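Local coordinates for AxyAgu115A (Amphibacillus xylanus NBRC 15112, PDB 6NPS), which probably acts as a family GH115 alpha-glucuronidase, hydrolysing glucuronic acid side groups from glucuronoxylan-type hemicelluloses, at residues F359-E364 with L380-D385; D484-W489 with E508-Y513; G19-Q24 with H41-V46. The protein carries 3 engineered substitutions. One frame throughout, in Å; residues are numbered along the deposited sequence.

Contact 1: residues F359-E364 with L380-D385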
loop_
_atom_site.group_PDB
_atom_site.type_symbol
_atom_site.label_atom_id
_atom_site.label_comp_id
_atom_site.label_asym_id
_atom_site.label_seq_id
_atom_site.Cartn_x
_atom_site.Cartn_y
_atom_site.Cartn_z
ATOM N N PHE A 359 -13.258 38.362 -12.729
ATOM C CA PHE A 359 -13.528 39.319 -13.801
ATOM C C PHE A 359 -14.296 40.517 -13.268
ATOM O O PHE A 359 -14.132 41.638 -13.770
ATOM C CB PHE A 359 -14.309 38.652 -14.938
ATOM C CG PHE A 359 -13.586 37.491 -15.601
ATOM C CD1 PHE A 359 -12.217 37.310 -15.448
ATOM C CD2 PHE A 359 -14.285 36.595 -16.401
ATOM C CE1 PHE A 359 -11.562 36.250 -16.069
ATOM C CE2 PHE A 359 -13.634 35.536 -17.025
ATOM C CZ PHE A 359 -12.272 35.362 -16.854
ATOM N N PHE A 360 -15.105 40.300 -12.228
ATOM C CA PHE A 360 -15.970 41.358 -11.712
ATOM C C PHE A 360 -15.152 42.427 -10.988
ATOM O O PHE A 360 -15.268 43.627 -11.284
ATOM C CB PHE A 360 -17.036 40.737 -10.792
ATOM C CG PHE A 360 -17.945 41.748 -10.123
ATOM C CD1 PHE A 360 -18.787 42.558 -10.876
ATOM C CD2 PHE A 360 -17.954 41.881 -8.739
ATOM C CE1 PHE A 360 -19.627 43.480 -10.257
ATOM C CE2 PHE A 360 -18.782 42.798 -8.114
ATOM C CZ PHE A 360 -19.620 43.599 -8.866
ATOM N N TYR A 361 -14.283 42.002 -10.068
ATOM C CA TYR A 361 -13.549 42.944 -9.224
ATOM C C TYR A 361 -12.366 43.582 -9.963
ATOM O O TYR A 361 -12.237 44.814 -9.988
ATOM C CB TYR A 361 -13.087 42.228 -7.961
ATOM C CG TYR A 361 -14.222 41.722 -7.088
ATOM C CD1 TYR A 361 -15.125 42.605 -6.497
ATOM C CD2 TYR A 361 -14.367 40.359 -6.818
ATOM C CE1 TYR A 361 -16.151 42.150 -5.688
ATOM C CE2 TYR A 361 -15.392 39.889 -5.996
ATOM C CZ TYR A 361 -16.280 40.794 -5.434
ATOM O OH TYR A 361 -17.296 40.318 -4.629
ATOM N N GLY A 362 -11.507 42.762 -10.585
ATOM C CA GLY A 362 -10.311 43.235 -11.276
ATOM C C GLY A 362 -9.043 43.127 -10.447
ATOM O O GLY A 362 -8.893 42.174 -9.673
ATOM N N ASP A 363 -8.143 44.040 -10.653
ATOM C CA ASP A 363 -6.896 44.067 -9.945
ATOM C C ASP A 363 -6.333 45.454 -9.986
ATOM O O ASP A 363 -6.900 46.347 -10.586
ATOM C CB ASP A 363 -5.906 43.026 -10.455
ATOM C CG ASP A 363 -5.293 43.376 -11.805
ATOM O OD1 ASP A 363 -4.662 42.471 -12.356
ATOM O OD2 ASP A 363 -5.425 44.506 -12.325
ATOM N N GLU A 364 -5.146 45.586 -9.432
ATOM C CA GLU A 364 -4.493 46.863 -9.323
ATOM C C GLU A 364 -4.330 47.533 -10.678
ATOM O O GLU A 364 -4.550 48.745 -10.799
ATOM C CB GLU A 364 -3.101 46.620 -8.739
ATOM C CG GLU A 364 -3.039 45.536 -7.660
ATOM C CD GLU A 364 -2.538 44.181 -8.161
ATOM O OE1 GLU A 364 -2.606 43.188 -7.399
ATOM O OE2 GLU A 364 -2.086 44.100 -9.321
ATOM N N LEU A 380 -26.690 40.756 -9.339
ATOM C CA LEU A 380 -25.321 40.242 -9.408
ATOM C C LEU A 380 -25.308 38.949 -8.627
ATOM O O LEU A 380 -25.400 38.951 -7.389
ATOM C CB LEU A 380 -24.319 41.264 -8.875
ATOM C CG LEU A 380 -24.262 42.579 -9.676
ATOM C CD1 LEU A 380 -23.403 43.653 -9.026
ATOM C CD2 LEU A 380 -23.719 42.308 -11.073
ATOM N N MET A 381 -25.253 37.831 -9.337
ATOM C CA MET A 381 -25.428 36.546 -8.681
ATOM C C MET A 381 -24.061 36.019 -8.265
ATOM O O MET A 381 -23.230 35.694 -9.125
ATOM C CB MET A 381 -26.142 35.538 -9.574
ATOM C CG MET A 381 -26.456 34.268 -8.757
ATOM S SD MET A 381 -27.186 32.971 -9.745
ATOM C CE MET A 381 -25.883 32.695 -10.918
ATOM N N LEU A 382 -23.814 35.984 -6.948
ATOM C CA LEU A 382 -22.620 35.369 -6.387
ATOM C C LEU A 382 -22.824 33.856 -6.339
ATOM O O LEU A 382 -23.946 33.348 -6.460
ATOM C CB LEU A 382 -22.329 35.919 -4.975
ATOM C CG LEU A 382 -22.121 37.450 -4.967
ATOM C CD1 LEU A 382 -22.273 38.073 -3.595
ATOM C CD2 LEU A 382 -20.778 37.807 -5.553
ATOM N N CYS A 383 -21.734 33.125 -6.149
ATOM C CA CYS A 383 -21.824 31.674 -6.203
ATOM C C CYS A 383 -21.005 31.117 -5.059
ATOM O O CYS A 383 -20.020 31.741 -4.638
ATOM C CB CYS A 383 -21.317 31.140 -7.554
ATOM S SG CYS A 383 -22.160 32.005 -8.973
ATOM N N ASP A 384 -21.428 29.960 -4.540
ATOM C CA ASP A 384 -20.566 29.213 -3.626
ATOM C C ASP A 384 -19.428 28.555 -4.417
ATOM O O ASP A 384 -19.263 28.763 -5.622
ATOM C CB ASP A 384 -21.369 28.183 -2.829
ATOM C CG ASP A 384 -21.790 26.951 -3.663
ATOM O OD1 ASP A 384 -21.632 26.921 -4.913
ATOM O OD2 ASP A 384 -22.296 25.974 -3.032
ATOM N N ASP A 385 -18.606 27.762 -3.724
ATOM C CA ASP A 385 -17.446 27.168 -4.351
ATOM C C ASP A 385 -17.757 25.799 -4.962
ATOM O O ASP A 385 -16.830 25.024 -5.206
ATOM C CB ASP A 385 -16.304 27.055 -3.339
ATOM C CG ASP A 385 -16.629 26.114 -2.163
ATOM O OD1 ASP A 385 -17.761 25.571 -2.040
ATOM O OD2 ASP A 385 -15.720 25.903 -1.336
#

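Contact 2: residues D484-W489 with E508-Y513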
loop_
_atom_site.group_PDB
_atom_site.type_symbol
_atom_site.label_atom_id
_atom_site.label_comp_id
_atom_site.label_asym_id
_atom_site.label_seq_id
_atom_site.Cartn_x
_atom_site.Cartn_y
_atom_site.Cartn_z
ATOM N N ASP A 484 -35.512 21.724 15.199
ATOM C CA ASP A 484 -36.949 22.011 15.181
ATOM C C ASP A 484 -37.518 21.994 13.761
ATOM O O ASP A 484 -38.628 21.488 13.541
ATOM C CB ASP A 484 -37.229 23.356 15.843
ATOM C CG ASP A 484 -37.099 23.289 17.360
ATOM O OD1 ASP A 484 -36.987 22.168 17.916
ATOM O OD2 ASP A 484 -37.098 24.363 17.996
ATOM N N TYR A 485 -36.789 22.551 12.784
ATOM C CA TYR A 485 -37.276 22.484 11.402
ATOM C C TYR A 485 -37.442 21.030 10.976
ATOM O O TYR A 485 -38.473 20.644 10.407
ATOM C CB TYR A 485 -36.322 23.175 10.414
ATOM C CG TYR A 485 -36.930 23.134 9.010
ATOM C CD1 TYR A 485 -37.781 24.130 8.593
ATOM C CD2 TYR A 485 -36.687 22.049 8.135
ATOM C CE1 TYR A 485 -38.391 24.096 7.312
ATOM C CE2 TYR A 485 -37.275 21.991 6.886
ATOM C CZ TYR A 485 -38.122 23.016 6.477
ATOM O OH TYR A 485 -38.701 22.967 5.241
ATOM N N THR A 486 -36.431 20.203 11.266
ATOM C CA THR A 486 -36.480 18.804 10.852
ATOM C C THR A 486 -37.685 18.125 11.466
ATOM O O THR A 486 -38.445 17.433 10.774
ATOM C CB THR A 486 -35.171 18.106 11.244
ATOM O OG1 THR A 486 -34.089 18.856 10.692
ATOM C CG2 THR A 486 -35.068 16.660 10.710
ATOM N N LYS A 487 -37.920 18.368 12.763
ATOM C CA LYS A 487 -39.036 17.706 13.417
ATOM C C LYS A 487 -40.351 18.171 12.835
ATOM O O LYS A 487 -41.280 17.375 12.689
ATOM C CB LYS A 487 -38.996 17.961 14.925
ATOM C CG LYS A 487 -37.755 17.332 15.558
ATOM C CD LYS A 487 -37.776 17.571 17.082
ATOM C CE LYS A 487 -36.906 16.534 17.791
ATOM N NZ LYS A 487 -35.610 17.065 18.277
ATOM N N GLN A 488 -40.469 19.467 12.538
ATOM C CA GLN A 488 -41.680 19.940 11.874
ATOM C C GLN A 488 -41.826 19.334 10.482
ATOM O O GLN A 488 -42.958 19.064 10.019
ATOM C CB GLN A 488 -41.676 21.477 11.792
ATOM C CG GLN A 488 -42.009 22.068 13.166
ATOM C CD GLN A 488 -41.937 23.588 13.239
ATOM O OE1 GLN A 488 -42.411 24.299 12.348
ATOM N NE2 GLN A 488 -41.358 24.091 14.327
ATOM N N TRP A 489 -40.712 19.137 9.787
ATOM C CA TRP A 489 -40.794 18.530 8.467
ATOM C C TRP A 489 -41.235 17.067 8.575
ATOM O O TRP A 489 -42.028 16.598 7.756
ATOM C CB TRP A 489 -39.436 18.657 7.777
ATOM C CG TRP A 489 -39.372 18.213 6.352
ATOM C CD1 TRP A 489 -39.584 18.998 5.218
ATOM C CD2 TRP A 489 -38.988 16.911 5.880
ATOM N NE1 TRP A 489 -39.377 18.234 4.087
ATOM C CE2 TRP A 489 -39.013 16.959 4.460
ATOM C CE3 TRP A 489 -38.624 15.703 6.523
ATOM C CZ2 TRP A 489 -38.702 15.841 3.670
ATOM C CZ3 TRP A 489 -38.339 14.596 5.748
ATOM C CH2 TRP A 489 -38.371 14.668 4.329
ATOM N N GLU A 508 -33.703 10.886 14.463
ATOM C CA GLU A 508 -32.362 10.307 14.569
ATOM C C GLU A 508 -31.802 9.899 13.211
ATOM O O GLU A 508 -30.599 10.043 12.977
ATOM C CB GLU A 508 -32.366 9.082 15.478
ATOM C CG GLU A 508 -32.661 9.367 16.944
ATOM C CD GLU A 508 -32.524 8.102 17.802
ATOM O OE1 GLU A 508 -31.400 7.543 17.899
ATOM O OE2 GLU A 508 -33.546 7.658 18.373
ATOM N N LEU A 509 -32.636 9.297 12.341
ATOM C CA LEU A 509 -32.168 8.814 11.039
ATOM C C LEU A 509 -31.745 9.975 10.148
ATOM O O LEU A 509 -30.677 9.935 9.527
ATOM C CB LEU A 509 -33.269 8.010 10.318
ATOM C CG LEU A 509 -33.620 6.689 10.989
ATOM C CD1 LEU A 509 -34.759 5.987 10.283
ATOM C CD2 LEU A 509 -32.376 5.787 11.026
ATOM N N LEU A 510 -32.600 11.011 10.045
ATOM C CA LEU A 510 -32.341 12.095 9.088
ATOM C C LEU A 510 -31.165 12.938 9.548
ATOM O O LEU A 510 -30.254 13.247 8.761
ATOM C CB LEU A 510 -33.580 12.999 8.930
ATOM C CG LEU A 510 -34.843 12.350 8.395
ATOM C CD1 LEU A 510 -35.961 13.409 8.217
ATOM C CD2 LEU A 510 -34.488 11.717 7.077
ATOM N N ASN A 511 -31.186 13.328 10.821
ATOM C CA ASN A 511 -30.081 14.073 11.404
ATOM C C ASN A 511 -28.816 13.237 11.405
ATOM O O ASN A 511 -27.725 13.740 11.104
ATOM C CB ASN A 511 -30.442 14.493 12.823
ATOM C CG ASN A 511 -29.616 15.653 13.297
ATOM O OD1 ASN A 511 -29.842 16.791 12.885
ATOM N ND2 ASN A 511 -28.638 15.378 14.151
ATOM N N GLY A 512 -28.951 11.951 11.733
ATOM C CA GLY A 512 -27.873 10.989 11.697
ATOM C C GLY A 512 -27.200 10.803 10.358
ATOM O O GLY A 512 -25.984 11.006 10.256
ATOM N N TYR A 513 -27.938 10.394 9.317
ATOM C CA TYR A 513 -27.253 10.108 8.062
ATOM C C TYR A 513 -26.669 11.379 7.445
ATOM O O TYR A 513 -25.578 11.340 6.851
ATOM C CB TYR A 513 -28.189 9.359 7.080
ATOM C CG TYR A 513 -28.953 10.207 6.067
ATOM C CD1 TYR A 513 -28.328 10.711 4.926
ATOM C CD2 TYR A 513 -30.332 10.443 6.222
ATOM C CE1 TYR A 513 -29.036 11.479 3.986
ATOM C CE2 TYR A 513 -31.058 11.234 5.267
ATOM C CZ TYR A 513 -30.388 11.736 4.164
ATOM O OH TYR A 513 -31.095 12.512 3.223
HETATM O O HOH W 1 -31.257 17.980 10.217
#

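Contact 3: residues G19-Q24 with H41-V46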
loop_
_atom_site.group_PDB
_atom_site.type_symbol
_atom_site.label_atom_id
_atom_site.label_comp_id
_atom_site.label_asym_id
_atom_site.label_seq_id
_atom_site.Cartn_x
_atom_site.Cartn_y
_atom_site.Cartn_z
ATOM N N GLY A 19 -74.366 21.792 -2.239
ATOM C CA GLY A 19 -73.944 22.442 -3.459
ATOM C C GLY A 19 -72.459 22.247 -3.653
ATOM O O GLY A 19 -71.806 21.506 -2.909
ATOM N N ALA A 20 -71.941 22.924 -4.665
ATOM C CA ALA A 20 -70.538 22.811 -4.984
ATOM C C ALA A 20 -69.698 23.550 -3.952
ATOM O O ALA A 20 -70.096 24.589 -3.421
ATOM C CB ALA A 20 -70.263 23.369 -6.389
ATOM N N LEU A 21 -68.515 23.004 -3.685
ATOM C CA LEU A 21 -67.637 23.568 -2.670
ATOM C C LEU A 21 -66.909 24.818 -3.165
ATOM O O LEU A 21 -66.850 25.831 -2.457
ATOM C CB LEU A 21 -66.619 22.518 -2.238
ATOM C CG LEU A 21 -65.591 23.047 -1.251
ATOM C CD1 LEU A 21 -66.324 23.456 0.069
ATOM C CD2 LEU A 21 -64.532 21.978 -1.018
ATOM N N PHE A 22 -66.317 24.750 -4.359
ATOM C CA PHE A 22 -65.477 25.817 -4.896
ATOM C C PHE A 22 -66.272 26.642 -5.890
ATOM O O PHE A 22 -67.081 26.109 -6.655
ATOM C CB PHE A 22 -64.234 25.278 -5.608
ATOM C CG PHE A 22 -63.146 24.835 -4.674
ATOM C CD1 PHE A 22 -63.241 23.632 -4.020
ATOM C CD2 PHE A 22 -62.025 25.631 -4.450
ATOM C CE1 PHE A 22 -62.241 23.198 -3.173
ATOM C CE2 PHE A 22 -61.011 25.204 -3.586
ATOM C CZ PHE A 22 -61.141 23.994 -2.930
ATOM N N TYR A 23 -66.020 27.942 -5.882
ATOM C CA TYR A 23 -66.639 28.866 -6.814
ATOM C C TYR A 23 -65.621 29.208 -7.891
ATOM O O TYR A 23 -64.438 29.387 -7.591
ATOM C CB TYR A 23 -67.093 30.119 -6.083
ATOM C CG TYR A 23 -67.708 31.164 -7.003
ATOM C CD1 TYR A 23 -68.819 30.867 -7.776
ATOM C CD2 TYR A 23 -67.153 32.431 -7.104
ATOM C CE1 TYR A 23 -69.388 31.817 -8.633
ATOM C CE2 TYR A 23 -67.732 33.411 -7.956
ATOM C CZ TYR A 23 -68.834 33.086 -8.714
ATOM O OH TYR A 23 -69.377 34.043 -9.541
ATOM N N GLN A 24 -66.063 29.274 -9.145
ATOM C CA GLN A 24 -65.144 29.479 -10.257
ATOM C C GLN A 24 -65.548 30.730 -11.034
ATOM O O GLN A 24 -66.733 30.910 -11.358
ATOM C CB GLN A 24 -65.154 28.256 -11.178
ATOM C CG GLN A 24 -63.859 27.996 -11.915
ATOM C CD GLN A 24 -63.828 26.604 -12.543
ATOM O OE1 GLN A 24 -64.442 26.377 -13.591
ATOM N NE2 GLN A 24 -63.129 25.667 -11.896
ATOM N N HIS A 41 -58.150 18.217 -5.655
ATOM C CA HIS A 41 -57.693 16.842 -5.538
ATOM C C HIS A 41 -57.151 16.567 -4.133
ATOM O O HIS A 41 -57.383 15.491 -3.587
ATOM C CB HIS A 41 -56.655 16.518 -6.612
ATOM C CG HIS A 41 -56.241 15.088 -6.585
ATOM N ND1 HIS A 41 -55.057 14.671 -6.014
ATOM C CD2 HIS A 41 -56.900 13.965 -6.957
ATOM C CE1 HIS A 41 -54.983 13.351 -6.077
ATOM N NE2 HIS A 41 -56.088 12.899 -6.648
ATOM N N ASP A 42 -56.468 17.544 -3.517
ATOM C CA ASP A 42 -56.041 17.400 -2.124
ATOM C C ASP A 42 -57.244 17.210 -1.187
ATOM O O ASP A 42 -57.197 16.385 -0.265
ATOM C CB ASP A 42 -55.205 18.614 -1.700
ATOM C CG ASP A 42 -53.910 18.802 -2.546
ATOM O OD1 ASP A 42 -53.550 17.920 -3.367
ATOM O OD2 ASP A 42 -53.260 19.861 -2.393
ATOM N N VAL A 43 -58.336 17.944 -1.421
ATOM C CA VAL A 43 -59.539 17.741 -0.615
ATOM C C VAL A 43 -60.028 16.298 -0.744
ATOM O O VAL A 43 -60.392 15.654 0.252
ATOM C CB VAL A 43 -60.623 18.758 -1.022
ATOM C CG1 VAL A 43 -61.981 18.444 -0.342
ATOM C CG2 VAL A 43 -60.142 20.206 -0.704
ATOM N N GLU A 44 -60.048 15.771 -1.968
ATOM C CA GLU A 44 -60.465 14.384 -2.178
ATOM C C GLU A 44 -59.556 13.395 -1.446
ATOM O O GLU A 44 -60.020 12.359 -0.955
ATOM C CB GLU A 44 -60.489 14.062 -3.672
ATOM C CG GLU A 44 -60.884 12.632 -4.002
ATOM C CD GLU A 44 -60.740 12.323 -5.492
ATOM O OE1 GLU A 44 -60.899 11.137 -5.869
ATOM O OE2 GLU A 44 -60.475 13.263 -6.287
ATOM N N LEU A 45 -58.259 13.684 -1.358
ATOM C CA LEU A 45 -57.381 12.728 -0.684
ATOM C C LEU A 45 -57.624 12.716 0.812
ATOM O O LEU A 45 -57.450 11.672 1.458
ATOM C CB LEU A 45 -55.920 13.064 -0.947
ATOM C CG LEU A 45 -55.439 12.919 -2.389
ATOM C CD1 LEU A 45 -54.000 13.415 -2.453
ATOM C CD2 LEU A 45 -55.533 11.464 -2.839
ATOM N N VAL A 46 -57.971 13.867 1.380
ATOM C CA VAL A 46 -58.197 13.978 2.821
ATOM C C VAL A 46 -59.547 13.384 3.202
ATOM O O VAL A 46 -59.658 12.624 4.182
ATOM C CB VAL A 46 -58.095 15.458 3.244
ATOM C CG1 VAL A 46 -58.537 15.636 4.699
ATOM C CG2 VAL A 46 -56.680 15.981 3.037
#

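Contact 1: residues F359-E364 with L380-D385
Phe360 and Leu380 carry this contact between the end of helix 356-361 and strand 379-383. The leucine brings one methyl, CD1, to the far corner of the phenylalanine ring: it lies 3.8 Å from Phe360 CZ and 4.0 Å from Phe360 CE1, approaching the ring obliquely while the two side chains cross at about a right angle. Both lean into the gap from their backbones. In Phe360 the ring extends anti to the backbone N (chi1 176°), which carries CZ off the helix to meet the strand; Leu380 has CG anti to its own carbonyl carbon and completes the reach with CD1.

One residue on, Tyr361 swings the other way about chi1 (-63°), and its ring ends up beside that of Phe360. Phe360 CD2 sits 3.5 Å above one face of the tyrosine ring, offset toward the rim, while Tyr361 CZ lies in the plane of the phenylalanine ring at its edge. The two rings thus lie side by side, one reaching Leu380 and the other Leu382. The phenol approaches its leucine more loosely, with Tyr361 OH 4.4 Å from Leu382 CD2, and that hydroxyl is hydrogen-bonded to Thr392 OG1.

Leu352 also packs on Phe360, and Tyr405 of the next strand covers Leu380. Strand 348-351, helix 356-361 and strand 379-383 form a beta-alpha-beta unit, and this apolar helix-on-strand packing is characteristic of the TIM-barrel fold of the GH115 catalytic region.

Contact 2: residues D484-W489 with E508-Y513
Leu510 pushes its CD1 methyl against the six-membered part of the Trp489 indole, in the packing of two consecutive helices, 482-494 and 500-519, set steeply across one another. The methyl sits 3.6 Å from Trp489 CZ3 and 3.9 Å from Trp489 CE3. It comes in obliquely, and the two side chains cross at about a right angle. The indole owes its position to chi1 of -174°, which sets CG anti to the backbone N and sends the ring system out toward the second helix.

One turn earlier on the same helix, Thr486 meets that same methyl from another direction, with its CG2 4.2 Å from Leu510 CD1. Here the side chains slide past each other in opposite directions. A single leucine methyl therefore serves two residues, and Ile490 of the first helix packs on Leu510 as well. Leu459 of helix 458-469 lies against Trp489, adding a third helix to the packing, while Leu509 packs on helices 537-558 and 564-596, and Tyr513 on the latter.

Thr486 divides its roles between its two branches: the methyl joins the apolar patch, and the hydroxyl, which is hydrogen-bonded to Thr482 O one turn back, also accepts from a water. Thr486 CA and Asn511 CA, 8.0 Å apart, are the closest pair of CA atoms across the segments, and these two residues are joined through that water rather than directly. The water donates a hydrogen to each partner, lying 3.0 Å from Thr486 OG1 and 3.2 Å from Asn511 OD1.

Contact 3: residues G19-Q24 with H41-V46
The chain turns a corner at Leu21 and Phe22 while helix 30-47 runs past it, with the nearest CA atoms, those of Leu21 and Val43, 10.2 Å apart, so side chains must span the gap between the two backbones. Both corner residues aim their side chains at the helix, and Val43 aims back.

Val43 divides itself between them, one methyl to each. Its CG1 lies 4.4 Å from Leu21 CD2, and its CG2 lies 4.4 Å from Phe22 CE1. The second methyl comes to the edge of the phenylalanine ring, near the ring plane, rather than over a face. Leu21 reaches forward with CG anti to its backbone N (chi1 176°), which brings the CD2 branch up to the helix. Phe22, with chi1 of -78°, instead swings CG to the side of its backbone N and delivers the rim of its ring at CE1.

Around this meeting point the two corner residues are well packed. Val65 of strand 64-69 touches both Leu21 and Phe22; Pro51 adds to the cover on Leu21, while Phe22 also rests on Tyr67, Ala53 and Met40, the last from the same helix as Val43. Asp42, next to Val43, turns elsewhere and forms a salt bridge with Arg207. Backbone bonds from Phe22 and Gln24 to Thr54 pair this strand with strand 53-54, and strand 20-23, helix 30-47 and strand 53-54 make up a beta-alpha-beta unit.

Contact between the segments is apolar throughout and modest in extent, burying 77 Å² in all. With three buried hydrocarbon side chains meeting loosely, at the outer limit of van der Waals touch, its chemistry points to hydrophobic packing of helix 30-47 against the corner at Leu21 and Phe22, without any directional bond between the segments.

From the N terminus, contact 3 comes first: residues 19-24 and 41-46 close a short loop across most of helix 30-47, packing that helix against the corner in strand 20-23, within the N-terminal beta-alpha-beta unit. Contact 1 follows far along the chain, joining helix 356-361 to strand 379-383 of the eight-stranded parallel sheet. Contact 2 then brings together helices 482-494 and 500-519, downstream of the last strand of that sheet. The three loops lie in series, neither nested nor crossing. Nor do they touch in space: contacts 2 and 3 come nearest, about 15 Å between closest atoms, while contacts 1 and 3 stay about 30 Å apart.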